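Local structure of endoglucanase A (Clostridium acetobutylicum, 3IK2) at residues 177-182 against 350-355; 222-227 against 249-254; 230-235 against 276-281. The protein probably hydrolyses internal beta-1,4-glucosidic bonds of cellulose and related glucans, as a glycoside hydrolase family 44 endoglucanase. All coordinates share one frame; numbering follows the deposited sequence.

In the fold
All three contacts are buried and lie at the C-terminal ends of barrel strands. Contact 1 is polar and faces into the barrel mouth, joining the loop after strand 174-177 to strand 347-353 through carboxylates, an amide and a water. Contacts 2 and 3 are apolar and lie on the outside of the barrel wall, on the neighbouring strands 220-226 and 273-278, which are joined by a backbone hydrogen bond from H277 N to L226 O. Short helix 229-234 and the start of helix 251-266 are joined by one from F251 N to N233 O. H277 ties the two environments together: its carbonyl takes part in contact 3, and its imidazole holds E180 of contact 1.

Contact 1: 177-182 against 350-355; sequences LDNEPS and FSEYNY
E180 and E352 approach each other with OE2 of E180 4.1 Å from OE1 of E352, their side chains crossing at about a right angle and their carboxylate planes 38° apart. N179 comes in beside them, its amide 18° from the plane of the E352 carboxylate. N179 OD1 lies 3.7 Å from E352 OE2. No direct hydrogen bond spans the two segments; a water does the joining. N179 ND2 donates to it over 3.2 Å, and the water lies 2.6 Å from E352 OE2, which it can serve as donor, with a weaker link of 3.1 Å to E180 OE2. This water has more acceptors in reach than protons, so its donations to the two glutamates may alternate. E180 reaches the water on an extended chain, and N179 gets there with CG trans to its own N (chi1 -180°). Both oxygens of E352 are also gripped directly, OE1 by the hydroxyl of Y279 and OE2 by a salt bridge from R36, and H277 ND1 bonds E180 OE2. Further out, D178 braces the loop through T43 and the backbone of A105. Two glutamates facing each other at the ends of the fourth and seventh strands of an eight-stranded barrel are consistent with the acid/base and nucleophile pair of the clan GH-A glycoside hydrolases.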
loop_
_atom_site.group_PDB
_atom_site.type_symbol
_atom_site.label_atom_id
_atom_site.label_comp_id
_atom_site.label_asym_id
_atom_site.label_seq_id
_atom_site.Cartn_x
_atom_site.Cartn_y
_atom_site.Cartn_z
ATOM N N LEU A 177 2.401 -10.986 7.094
ATOM C CA LEU A 177 1.841 -12.230 7.654
ATOM C C LEU A 177 0.898 -12.843 6.594
ATOM O O LEU A 177 -0.342 -12.709 6.681
ATOM C CB LEU A 177 1.125 -11.930 8.979
ATOM C CG LEU A 177 1.889 -11.735 10.328
ATOM C CD1 LEU A 177 3.442 -11.684 10.272
ATOM C CD2 LEU A 177 1.330 -10.602 11.173
ATOM N N ASP A 178 1.497 -13.509 5.591
ATOM C CA ASP A 178 0.747 -14.061 4.454
ATOM C C ASP A 178 -0.053 -12.970 3.712
ATOM O O ASP A 178 0.386 -11.825 3.619
ATOM C CB ASP A 178 -0.149 -15.257 4.892
ATOM C CG ASP A 178 -0.424 -16.238 3.761
ATOM O OD1 ASP A 178 -1.136 -15.851 2.795
ATOM O OD2 ASP A 178 0.057 -17.400 3.851
ATOM N N ASN A 179 -1.249 -13.319 3.246
ATOM C CA ASN A 179 -2.010 -12.437 2.381
ATOM C C ASN A 179 -3.481 -12.773 2.362
ATOM O O ASN A 179 -3.833 -13.920 2.173
ATOM C CB ASN A 179 -1.465 -12.534 0.955
ATOM C CG ASN A 179 -2.202 -11.633 -0.008
ATOM O OD1 ASN A 179 -2.049 -10.423 0.042
ATOM N ND2 ASN A 179 -3.000 -12.225 -0.894
ATOM N N GLU A 180 -4.337 -11.776 2.530
ATOM C CA GLU A 180 -5.804 -11.982 2.420
ATOM C C GLU A 180 -6.347 -13.315 2.964
ATOM O O GLU A 180 -6.972 -14.091 2.231
ATOM C CB GLU A 180 -6.284 -11.734 0.991
ATOM C CG GLU A 180 -5.919 -10.336 0.513
ATOM C CD GLU A 180 -6.410 -10.042 -0.843
ATOM O OE1 GLU A 180 -7.004 -10.952 -1.482
ATOM O OE2 GLU A 180 -6.200 -8.894 -1.291
ATOM N N PRO A 181 -6.150 -13.544 4.275
ATOM C CA PRO A 181 -6.463 -14.803 4.949
ATOM C C PRO A 181 -7.950 -15.236 4.901
ATOM O O PRO A 181 -8.230 -16.445 4.820
ATOM C CB PRO A 181 -5.987 -14.554 6.388
ATOM C CG PRO A 181 -6.010 -13.088 6.529
ATOM C CD PRO A 181 -5.605 -12.544 5.216
ATOM N N SER A 182 -8.890 -14.286 4.954
ATOM C CA SER A 182 -10.308 -14.643 4.852
ATOM C C SER A 182 -10.674 -15.094 3.424
ATOM O O SER A 182 -11.733 -15.688 3.199
ATOM C CB SER A 182 -11.212 -13.496 5.348
ATOM O OG SER A 182 -11.400 -12.473 4.379
ATOM N N PHE A 350 -1.376 0.426 3.673
ATOM C CA PHE A 350 -2.170 -0.057 2.517
ATOM C C PHE A 350 -1.254 -0.741 1.510
ATOM O O PHE A 350 -0.715 -0.101 0.601
ATOM C CB PHE A 350 -2.965 1.066 1.838
ATOM C CG PHE A 350 -4.083 1.643 2.709
ATOM C CD1 PHE A 350 -3.875 2.800 3.466
ATOM C CD2 PHE A 350 -5.336 1.018 2.775
ATOM C CE1 PHE A 350 -4.896 3.317 4.287
ATOM C CE2 PHE A 350 -6.359 1.534 3.586
ATOM C CZ PHE A 350 -6.135 2.682 4.351
ATOM N N SER A 351 -1.064 -2.046 1.686
ATOM C CA SER A 351 -0.128 -2.805 0.854
ATOM C C SER A 351 -0.662 -3.211 -0.518
ATOM O O SER A 351 0.100 -3.692 -1.346
ATOM C CB SER A 351 0.410 -4.018 1.605
ATOM O OG SER A 351 -0.648 -4.886 1.911
ATOM N N GLU A 352 -1.959 -3.062 -0.742
ATOM C CA GLU A 352 -2.527 -3.045 -2.092
ATOM C C GLU A 352 -3.658 -2.020 -2.206
ATOM O O GLU A 352 -4.460 -1.869 -1.285
ATOM C CB GLU A 352 -3.053 -4.410 -2.507
ATOM C CG GLU A 352 -1.983 -5.469 -2.732
ATOM C CD GLU A 352 -2.578 -6.825 -3.069
ATOM O OE1 GLU A 352 -3.646 -6.841 -3.735
ATOM O OE2 GLU A 352 -1.969 -7.861 -2.684
ATOM N N TYR A 353 -3.691 -1.325 -3.341
ATOM C CA TYR A 353 -4.743 -0.363 -3.682
ATOM C C TYR A 353 -4.529 -0.069 -5.171
ATOM O O TYR A 353 -3.442 -0.261 -5.710
ATOM C CB TYR A 353 -4.669 0.935 -2.832
ATOM C CG TYR A 353 -3.454 1.785 -3.177
ATOM C CD1 TYR A 353 -3.530 2.782 -4.175
ATOM C CD2 TYR A 353 -2.222 1.588 -2.526
ATOM C CE1 TYR A 353 -2.411 3.543 -4.524
ATOM C CE2 TYR A 353 -1.086 2.369 -2.873
ATOM C CZ TYR A 353 -1.199 3.330 -3.883
ATOM O OH TYR A 353 -0.105 4.085 -4.228
ATOM N N ASN A 354 -5.563 0.411 -5.828
ATOM C CA ASN A 354 -5.493 0.810 -7.233
ATOM C C ASN A 354 -6.826 1.511 -7.478
ATOM O O ASN A 354 -7.871 1.007 -7.052
ATOM C CB ASN A 354 -5.317 -0.431 -8.131
ATOM C CG ASN A 354 -5.264 -0.106 -9.615
ATOM O OD1 ASN A 354 -6.271 0.217 -10.223
ATOM N ND2 ASN A 354 -4.102 -0.250 -10.213
ATOM N N TYR A 355 -6.757 2.673 -8.145
ATOM C CA TYR A 355 -7.910 3.537 -8.439
ATOM C C TYR A 355 -8.402 3.411 -9.883
ATOM O O TYR A 355 -9.354 4.068 -10.261
ATOM C CB TYR A 355 -7.660 5.016 -7.989
ATOM C CG TYR A 355 -7.955 5.144 -6.503
ATOM C CD1 TYR A 355 -7.006 4.757 -5.543
ATOM C CD2 TYR A 355 -9.222 5.558 -6.054
ATOM C CE1 TYR A 355 -7.291 4.808 -4.191
ATOM C CE2 TYR A 355 -9.527 5.597 -4.695
ATOM C CZ TYR A 355 -8.565 5.209 -3.773
ATOM O OH TYR A 355 -8.862 5.241 -2.437
HETATM O O HOH W 1 -3.694 -9.789 -2.854
#

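Contact 2: 222-227 against 249-254; sequences FGPALF and QWFIDY
The F251 ring receives P224 at its edge, with CG near the ring plane and 4.1 Å from F251 CE2, while L226 CD2 reaches the same CE2 obliquely at 3.9 Å. P224 and F251 run past each other in opposite directions. A second ring, F235, stacks on F251, and V201 of helix 198-215 also touches it. W250, the next flat group, has I252 CB on one face, 3.6 Å above the plane and offset toward the rim, and D253 CG at its edge in plane. The W327 ring meets W250 at about 85°. F251 already points toward the strand at CB, and chi1 of 167°, with CG opposite the backbone N, carries the ring on to P224 and L226. I252 starts off to one side, but its CG1 swings closer and lies 4.1 Å from L226 CD1. L226 thus forks between two consecutive helix residues, one methyl to each. This is the outer layer of a beta/alpha barrel: strand 220-226 presents P224 and L226 outward, and the first turn of helix 251-266 covers them. A cis peptide precedes P224. W250 occupies the N-cap position, and its NE1 makes a weak bond of 3.4 Å to D253 OD1, both atoms also bonding S338 OG. F232 of helix 229-234 also touches L226, W250 and I252.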
loop_
_atom_site.group_PDB
_atom_site.type_symbol
_atom_site.label_atom_id
_atom_site.label_comp_id
_atom_site.label_asym_id
_atom_site.label_seq_id
_atom_site.Cartn_x
_atom_site.Cartn_y
_atom_site.Cartn_z
ATOM N N PHE A 222 3.360 -6.873 9.455
ATOM C CA PHE A 222 2.228 -6.287 8.750
ATOM C C PHE A 222 1.180 -7.374 8.754
ATOM O O PHE A 222 1.444 -8.488 8.242
ATOM C CB PHE A 222 2.588 -5.931 7.279
ATOM C CG PHE A 222 3.484 -4.701 7.134
ATOM C CD1 PHE A 222 4.780 -4.694 7.661
ATOM C CD2 PHE A 222 3.019 -3.561 6.476
ATOM C CE1 PHE A 222 5.594 -3.572 7.551
ATOM C CE2 PHE A 222 3.829 -2.431 6.321
ATOM C CZ PHE A 222 5.128 -2.418 6.880
ATOM N N GLY A 223 0.002 -7.042 9.313
ATOM C CA GLY A 223 -1.138 -7.952 9.380
ATOM C C GLY A 223 -2.458 -7.225 9.591
ATOM O O GLY A 223 -2.471 -6.068 9.987
ATOM N N PRO A 224 -3.592 -7.898 9.303
ATOM C CA PRO A 224 -3.620 -9.246 8.734
ATOM C C PRO A 224 -3.533 -9.297 7.211
ATOM O O PRO A 224 -3.579 -10.388 6.664
ATOM C CB PRO A 224 -4.989 -9.801 9.216
ATOM C CG PRO A 224 -5.632 -8.697 9.991
ATOM C CD PRO A 224 -4.954 -7.423 9.570
ATOM N N ALA A 225 -3.369 -8.150 6.547
ATOM C CA ALA A 225 -3.462 -8.021 5.067
ATOM C C ALA A 225 -4.845 -8.395 4.557
ATOM O O ALA A 225 -5.003 -9.253 3.685
ATOM C CB ALA A 225 -2.357 -8.820 4.325
ATOM N N LEU A 226 -5.841 -7.704 5.098
ATOM C CA LEU A 226 -7.241 -7.919 4.778
ATOM C C LEU A 226 -7.587 -7.391 3.385
ATOM O O LEU A 226 -7.177 -6.285 3.008
ATOM C CB LEU A 226 -8.094 -7.208 5.823
ATOM C CG LEU A 226 -7.801 -7.584 7.265
ATOM C CD1 LEU A 226 -8.480 -6.567 8.235
ATOM C CD2 LEU A 226 -8.211 -8.996 7.543
ATOM N N PHE A 227 -8.352 -8.174 2.639
ATOM C CA PHE A 227 -8.633 -7.905 1.223
ATOM C C PHE A 227 -9.474 -6.650 0.936
ATOM O O PHE A 227 -9.434 -6.105 -0.173
ATOM C CB PHE A 227 -9.251 -9.158 0.574
ATOM C CG PHE A 227 -10.772 -9.268 0.691
ATOM C CD1 PHE A 227 -11.611 -8.654 -0.248
ATOM C CD2 PHE A 227 -11.359 -10.036 1.688
ATOM C CE1 PHE A 227 -12.994 -8.770 -0.150
ATOM C CE2 PHE A 227 -12.767 -10.186 1.769
ATOM C CZ PHE A 227 -13.569 -9.542 0.866
ATOM N N GLN A 249 -17.401 -3.283 17.272
ATOM C CA GLN A 249 -18.028 -2.790 16.051
ATOM C C GLN A 249 -17.671 -3.644 14.842
ATOM O O GLN A 249 -18.538 -3.929 14.016
ATOM C CB GLN A 249 -17.660 -1.333 15.764
ATOM C CG GLN A 249 -18.192 -0.824 14.438
ATOM C CD GLN A 249 -19.719 -0.726 14.417
ATOM O OE1 GLN A 249 -20.274 0.229 14.931
ATOM N NE2 GLN A 249 -20.391 -1.691 13.801
ATOM N N TRP A 250 -16.405 -4.047 14.734
ATOM C CA TRP A 250 -15.963 -4.803 13.558
ATOM C C TRP A 250 -14.739 -5.643 13.850
ATOM O O TRP A 250 -14.206 -5.600 14.965
ATOM C CB TRP A 250 -15.765 -3.895 12.315
ATOM C CG TRP A 250 -14.738 -2.767 12.413
ATOM C CD1 TRP A 250 -14.150 -2.274 13.550
ATOM C CD2 TRP A 250 -14.257 -1.948 11.332
ATOM N NE1 TRP A 250 -13.293 -1.239 13.232
ATOM C CE2 TRP A 250 -13.351 -1.006 11.887
ATOM C CE3 TRP A 250 -14.495 -1.920 9.943
ATOM C CZ2 TRP A 250 -12.689 -0.030 11.101
ATOM C CZ3 TRP A 250 -13.818 -0.947 9.161
ATOM C CH2 TRP A 250 -12.928 -0.029 9.749
ATOM N N PHE A 251 -14.326 -6.446 12.867
ATOM C CA PHE A 251 -13.228 -7.389 13.065
ATOM C C PHE A 251 -11.918 -6.661 13.349
ATOM O O PHE A 251 -11.101 -7.171 14.068
ATOM C CB PHE A 251 -13.106 -8.390 11.880
ATOM C CG PHE A 251 -11.812 -9.187 11.882
ATOM C CD1 PHE A 251 -11.709 -10.376 12.602
ATOM C CD2 PHE A 251 -10.682 -8.721 11.189
ATOM C CE1 PHE A 251 -10.488 -11.110 12.611
ATOM C CE2 PHE A 251 -9.464 -9.450 11.216
ATOM C CZ PHE A 251 -9.374 -10.627 11.916
ATOM N N ILE A 252 -11.721 -5.469 12.782
ATOM C CA ILE A 252 -10.524 -4.648 13.056
ATOM C C ILE A 252 -10.254 -4.392 14.546
ATOM O O ILE A 252 -9.102 -4.487 14.995
ATOM C CB ILE A 252 -10.480 -3.330 12.149
ATOM C CG1 ILE A 252 -10.014 -3.697 10.715
ATOM C CG2 ILE A 252 -9.600 -2.222 12.799
ATOM C CD1 ILE A 252 -10.101 -2.601 9.657
ATOM N N ASP A 253 -11.313 -4.087 15.308
ATOM C CA ASP A 253 -11.258 -3.928 16.781
ATOM C C ASP A 253 -10.871 -5.243 17.490
ATOM O O ASP A 253 -10.006 -5.266 18.324
ATOM C CB ASP A 253 -12.633 -3.469 17.326
ATOM C CG ASP A 253 -13.010 -2.061 16.875
ATOM O OD1 ASP A 253 -12.120 -1.317 16.411
ATOM O OD2 ASP A 253 -14.209 -1.699 16.987
ATOM N N TYR A 254 -11.543 -6.327 17.139
ATOM C CA TYR A 254 -11.207 -7.647 17.631
ATOM C C TYR A 254 -9.740 -7.928 17.385
ATOM O O TYR A 254 -9.039 -8.409 18.288
ATOM C CB TYR A 254 -12.060 -8.712 16.946
ATOM C CG TYR A 254 -11.588 -10.159 17.165
ATOM C CD1 TYR A 254 -11.934 -10.876 18.309
ATOM C CD2 TYR A 254 -10.795 -10.805 16.203
ATOM C CE1 TYR A 254 -11.473 -12.218 18.491
ATOM C CE2 TYR A 254 -10.364 -12.109 16.363
ATOM C CZ TYR A 254 -10.708 -12.809 17.497
ATOM O OH TYR A 254 -10.258 -14.096 17.602
#

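Contact 3: 230-235 against 276-281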
loop_
_atom_site.group_PDB
_atom_site.type_symbol
_atom_site.label_atom_id
_atom_site.label_comp_id
_atom_site.label_asym_id
_atom_site.label_seq_id
_atom_site.Cartn_x
_atom_site.Cartn_y
_atom_site.Cartn_z
ATOM N N SER A 230 -15.321 -5.981 3.537
ATOM C CA SER A 230 -15.996 -7.177 4.038
ATOM C C SER A 230 -15.180 -7.953 5.094
ATOM O O SER A 230 -15.744 -8.418 6.103
ATOM C CB SER A 230 -16.410 -8.078 2.866
ATOM O OG SER A 230 -16.736 -9.364 3.341
ATOM N N ALA A 231 -13.864 -8.061 4.875
ATOM C CA ALA A 231 -12.944 -8.629 5.882
ATOM C C ALA A 231 -12.708 -7.727 7.064
ATOM O O ALA A 231 -12.491 -8.219 8.169
ATOM C CB ALA A 231 -11.598 -9.014 5.248
ATOM N N PHE A 232 -12.699 -6.413 6.848
ATOM C CA PHE A 232 -12.568 -5.442 7.959
ATOM C C PHE A 232 -13.744 -5.585 8.912
ATOM O O PHE A 232 -13.633 -5.301 10.112
ATOM C CB PHE A 232 -12.617 -3.975 7.478
ATOM C CG PHE A 232 -11.609 -3.605 6.415
ATOM C CD1 PHE A 232 -11.681 -2.336 5.811
ATOM C CD2 PHE A 232 -10.583 -4.494 6.008
ATOM C CE1 PHE A 232 -10.756 -1.957 4.819
ATOM C CE2 PHE A 232 -9.668 -4.123 5.011
ATOM C CZ PHE A 232 -9.757 -2.852 4.411
ATOM N N ASN A 233 -14.881 -5.975 8.341
ATOM C CA ASN A 233 -16.181 -5.835 8.981
ATOM C C ASN A 233 -16.406 -7.052 9.874
ATOM O O ASN A 233 -16.348 -6.950 11.110
ATOM C CB ASN A 233 -17.250 -5.627 7.874
ATOM C CG ASN A 233 -18.693 -5.495 8.402
ATOM O OD1 ASN A 233 -19.659 -5.597 7.617
ATOM N ND2 ASN A 233 -18.848 -5.267 9.689
ATOM N N ASP A 234 -16.588 -8.214 9.251
ATOM C CA ASP A 234 -16.869 -9.444 9.982
ATOM C C ASP A 234 -15.983 -10.597 9.519
ATOM O O ASP A 234 -16.357 -11.773 9.595
ATOM C CB ASP A 234 -18.370 -9.788 9.905
ATOM C CG ASP A 234 -18.889 -9.974 8.484
ATOM O OD1 ASP A 234 -20.095 -10.234 8.335
ATOM O OD2 ASP A 234 -18.133 -9.855 7.499
ATOM N N PHE A 235 -14.767 -10.239 9.092
ATOM C CA PHE A 235 -13.781 -11.193 8.542
ATOM C C PHE A 235 -14.388 -12.080 7.452
ATOM O O PHE A 235 -14.189 -13.310 7.431
ATOM C CB PHE A 235 -13.089 -11.989 9.655
ATOM C CG PHE A 235 -11.755 -12.604 9.243
ATOM C CD1 PHE A 235 -10.782 -11.842 8.585
ATOM C CD2 PHE A 235 -11.487 -13.939 9.510
ATOM C CE1 PHE A 235 -9.534 -12.401 8.223
ATOM C CE2 PHE A 235 -10.255 -14.517 9.131
ATOM C CZ PHE A 235 -9.288 -13.749 8.481
ATOM N N LEU A 276 -3.819 -3.443 5.266
ATOM C CA LEU A 276 -5.134 -3.457 4.654
ATOM C C LEU A 276 -4.957 -3.333 3.144
ATOM O O LEU A 276 -3.986 -2.748 2.688
ATOM C CB LEU A 276 -5.933 -2.242 5.181
ATOM C CG LEU A 276 -6.848 -2.274 6.410
ATOM C CD1 LEU A 276 -6.590 -3.333 7.468
ATOM C CD2 LEU A 276 -7.096 -0.883 7.044
ATOM N N HIS A 277 -5.891 -3.903 2.391
ATOM C CA HIS A 277 -6.007 -3.667 0.973
ATOM C C HIS A 277 -7.259 -2.858 0.697
ATOM O O HIS A 277 -8.273 -3.028 1.357
ATOM C CB HIS A 277 -6.015 -4.988 0.189
ATOM C CG HIS A 277 -4.774 -5.793 0.384
ATOM N ND1 HIS A 277 -4.654 -7.094 -0.045
ATOM C CD2 HIS A 277 -3.604 -5.486 0.999
ATOM C CE1 HIS A 277 -3.459 -7.554 0.288
ATOM N NE2 HIS A 277 -2.807 -6.601 0.932
ATOM N N TRP A 278 -7.176 -1.958 -0.274
ATOM C CA TRP A 278 -8.278 -1.058 -0.564
ATOM C C TRP A 278 -8.395 -0.855 -2.053
ATOM O O TRP A 278 -7.672 -0.056 -2.651
ATOM C CB TRP A 278 -8.076 0.266 0.145
ATOM C CG TRP A 278 -9.274 1.222 0.105
ATOM C CD1 TRP A 278 -9.327 2.437 -0.511
ATOM C CD2 TRP A 278 -10.545 1.040 0.740
ATOM N NE1 TRP A 278 -10.551 3.024 -0.292
ATOM C CE2 TRP A 278 -11.314 2.193 0.478
ATOM C CE3 TRP A 278 -11.108 0.017 1.507
ATOM C CZ2 TRP A 278 -12.633 2.348 0.951
ATOM C CZ3 TRP A 278 -12.414 0.170 1.985
ATOM C CH2 TRP A 278 -13.152 1.326 1.705
ATOM N N TYR A 279 -9.277 -1.637 -2.656
ATOM C CA TYR A 279 -9.653 -1.437 -4.034
ATOM C C TYR A 279 -11.020 -0.826 -3.916
ATOM O O TYR A 279 -11.930 -1.487 -3.426
ATOM C CB TYR A 279 -9.707 -2.759 -4.792
ATOM C CG TYR A 279 -8.345 -3.408 -4.935
ATOM C CD1 TYR A 279 -7.477 -3.059 -5.995
ATOM C CD2 TYR A 279 -7.919 -4.378 -4.025
ATOM C CE1 TYR A 279 -6.209 -3.678 -6.131
ATOM C CE2 TYR A 279 -6.646 -4.990 -4.154
ATOM C CZ TYR A 279 -5.799 -4.628 -5.206
ATOM O OH TYR A 279 -4.549 -5.245 -5.336
ATOM N N PRO A 280 -11.145 0.472 -4.273
ATOM C CA PRO A 280 -12.409 1.195 -4.083
ATOM C C PRO A 280 -13.627 0.484 -4.714
ATOM O O PRO A 280 -13.551 -0.042 -5.837
ATOM C CB PRO A 280 -12.153 2.567 -4.742
ATOM C CG PRO A 280 -10.844 2.434 -5.490
ATOM C CD PRO A 280 -10.088 1.328 -4.860
ATOM N N GLU A 281 -14.718 0.457 -3.955
ATOM C CA GLU A 281 -16.000 -0.054 -4.404
ATOM C C GLU A 281 -16.843 1.064 -5.027
ATOM O O GLU A 281 -17.877 0.804 -5.653
ATOM C CB GLU A 281 -16.751 -0.690 -3.225
ATOM C CG GLU A 281 -16.140 -1.996 -2.720
ATOM C CD GLU A 281 -16.609 -3.220 -3.491
ATOM O OE1 GLU A 281 -17.039 -3.092 -4.648
ATOM O OE2 GLU A 281 -16.524 -4.337 -2.952
#
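The short helix 229-234, which follows the fifth strand of the barrel, leans on the end of the sixth, strand 273-278, through one inserted aromatic, F232. The axes of the short segments 230-234 and 276-278 come within 10.0 Å, their N-to-C directions 133° apart, and F232 bridges that gap with its ring. L276 lies over one face of the ring, its CD2 above it and its CG 3.6 Å from F232 CZ. The carbonyl of H277 meets the edge: O lies near the ring plane, 3.4 Å from F232 CZ. W278 comes in obliquely, the two side chains crossing at about a right angle, with CE3 3.9 Å from F232 CE1. A chi1 of -55° swings the F232 ring back beside the backbone N, where it reaches three successive strand residues at once. Helix 331-342 packs nearby, with L331 touching both F232 and W278 and V335 touching L276. The imidazole of H277 is turned from the F232 ring and belongs to the cluster round E180 and E352. Such alternation, with L276 and W278 outward beneath helices and H277 inward toward the mouth, is characteristic of a TIM-barrel strand.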